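Local coordinates for protein FACT complex subunit (Chaetomium thermophilum var. thermophilum, PDB 4KHB) that probably reorganises nucleosomes as part of the FACT histone chaperone, this piece being the Spt16 domain that pairs with Pob3, at residues V45-H48 and I49-K53. Residues are numbered along the deposited sequence; the frame is centred on the assembly and turned at random.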
loop_
_atom_site.group_PDB
_atom_site.type_symbol
_atom_site.label_atom_id
_atom_site.label_comp_id
_atom_site.label_asym_id
_atom_site.label_seq_id
_atom_site.Cartn_x
_atom_site.Cartn_y
_atom_site.Cartn_z
ATOM N N VAL A 45 0.048 -5.278 -2.973
ATOM C CA VAL A 45 -0.284 -4.665 -4.253
ATOM C C VAL A 45 0.263 -5.472 -5.423
ATOM O O VAL A 45 1.473 -5.657 -5.548
ATOM C CB VAL A 45 0.235 -3.221 -4.337
ATOM C CG1 VAL A 45 -0.198 -2.583 -5.648
ATOM C CG2 VAL A 45 -0.271 -2.409 -3.156
ATOM N N PRO A 46 -0.642 -5.951 -6.290
ATOM C CA PRO A 46 -0.272 -6.746 -7.466
ATOM C C PRO A 46 0.291 -5.884 -8.585
ATOM O O PRO A 46 -0.216 -4.788 -8.825
ATOM C CB PRO A 46 -1.610 -7.359 -7.917
ATOM C CG PRO A 46 -2.574 -7.119 -6.789
ATOM C CD PRO A 46 -2.102 -5.878 -6.112
ATOM N N PHE A 47 1.329 -6.375 -9.254
ATOM C CA PHE A 47 1.807 -5.767 -10.488
ATOM C C PHE A 47 2.044 -6.868 -11.513
ATOM O O PHE A 47 2.809 -7.805 -11.272
ATOM C CB PHE A 47 3.086 -4.963 -10.244
ATOM C CG PHE A 47 2.865 -3.682 -9.486
ATOM C CD1 PHE A 47 2.454 -2.532 -10.149
ATOM C CD2 PHE A 47 3.069 -3.624 -8.114
ATOM C CE1 PHE A 47 2.251 -1.344 -9.458
ATOM C CE2 PHE A 47 2.869 -2.440 -7.416
ATOM C CZ PHE A 47 2.458 -1.301 -8.089
ATOM N N HIS A 48 1.376 -6.758 -12.655
ATOM C CA HIS A 48 1.469 -7.779 -13.692
ATOM C C HIS A 48 2.830 -7.713 -14.370
ATOM O O HIS A 48 3.444 -6.648 -14.434
ATOM C CB HIS A 48 0.348 -7.590 -14.713
ATOM C CG HIS A 48 0.113 -8.786 -15.584
ATOM N ND1 HIS A 48 0.891 -9.070 -16.685
ATOM C CD2 HIS A 48 -0.820 -9.764 -15.520
ATOM C CE1 HIS A 48 0.449 -10.175 -17.260
ATOM N NE2 HIS A 48 -0.588 -10.616 -16.572
ATOM N N ILE A 49 3.304 -8.853 -14.866
ATOM C CA ILE A 49 4.629 -8.929 -15.473
ATOM C C ILE A 49 4.750 -8.096 -16.754
ATOM O O ILE A 49 5.837 -7.617 -17.093
ATOM C CB ILE A 49 5.036 -10.395 -15.752
ATOM C CG1 ILE A 49 6.531 -10.497 -16.056
ATOM C CG2 ILE A 49 4.232 -10.961 -16.904
ATOM C CD1 ILE A 49 7.415 -10.196 -14.872
ATOM N N ASN A 50 3.630 -7.909 -17.451
ATOM C CA ASN A 50 3.605 -7.132 -18.689
ATOM C C ASN A 50 3.795 -5.638 -18.438
ATOM O O ASN A 50 3.862 -4.837 -19.375
ATOM C CB ASN A 50 2.292 -7.376 -19.439
ATOM C CG ASN A 50 2.176 -8.792 -19.970
ATOM O OD1 ASN A 50 3.141 -9.555 -19.957
ATOM N ND2 ASN A 50 0.988 -9.149 -20.444
ATOM N N THR A 51 3.867 -5.280 -17.161
ATOM C CA THR A 51 3.986 -3.899 -16.724
ATOM C C THR A 51 5.443 -3.610 -16.344
ATOM O O THR A 51 5.859 -2.451 -16.234
ATOM C CB THR A 51 3.007 -3.635 -15.547
ATOM O OG1 THR A 51 2.225 -2.463 -15.811
ATOM C CG2 THR A 51 3.741 -3.459 -14.236
ATOM N N ILE A 52 6.224 -4.678 -16.194
ATOM C CA ILE A 52 7.586 -4.592 -15.663
ATOM C C ILE A 52 8.672 -4.592 -16.744
ATOM O O ILE A 52 8.640 -5.397 -17.675
ATOM C CB ILE A 52 7.848 -5.747 -14.662
ATOM C CG1 ILE A 52 7.047 -5.517 -13.378
ATOM C CG2 ILE A 52 9.329 -5.863 -14.329
ATOM C CD1 ILE A 52 6.900 -6.753 -12.514
ATOM N N LYS A 53 9.625 -3.671 -16.608
ATOM C CA LYS A 53 10.777 -3.576 -17.504
ATOM C C LYS A 53 11.888 -4.536 -17.078
ATOM O O LYS A 53 12.232 -5.463 -17.813
ATOM C CB LYS A 53 11.301 -2.138 -17.526
ATOM C CG LYS A 53 12.356 -1.866 -18.587
ATOM C CD LYS A 53 12.686 -0.386 -18.645
ATOM C CE LYS A 53 13.314 -0.012 -19.973
ATOM N NZ LYS A 53 14.801 -0.029 -19.891
#
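The imidazole of His-48 swings forward along the chain to meet the backbone of Asn-50, its ND1 accepting a nearly straight hydrogen bond from Asn-50 N (3.1 Å, 172° at the hydrogen). The donor lies at the ring edge, in its plane. What brings ND1 there is the first torsion of His-48, with CG trans to the backbone N (chi1 -164°) and next to the carbonyl carbon. The side chain of Asn-50 runs alongside the ring in the same direction, ND2 coming within 3.4 Å of His-48 CE1, but its amide is turned 58° from the imidazole plane and makes no stack. Ile-49 adds CG2, 3.8 Å from His-48 ND1. The carbonyl of His-48 makes the main-chain bond of the turn: its O accepts Thr-51 N at 3.1 Å, the donor lying well above the carbonyl plane, and Thr-51 CG2 rests 3.2 Å from the same oxygen. A further backbone hydrogen bond, Ile-52 N to Ile-49 O, follows as the chain enters strand 52-60. A leucine in place of His-48 would probably leave Asn-50 N without its side-chain acceptor and the start of the turn less firmly fixed. Phe-9 packs against the His-48 ring, while Lys-117 of helix 103-121 bonds to the carbonyls of Ile-49 and Ile-52. The whole is a short 3-10 turn, 49-51, in which His-48 accepts the amide of Asn-50 through its side chain and that of Thr-51 through its carbonyl; it links strand 43-48 of one antiparallel sheet to strand 52-60 of the other in this PH-like domain.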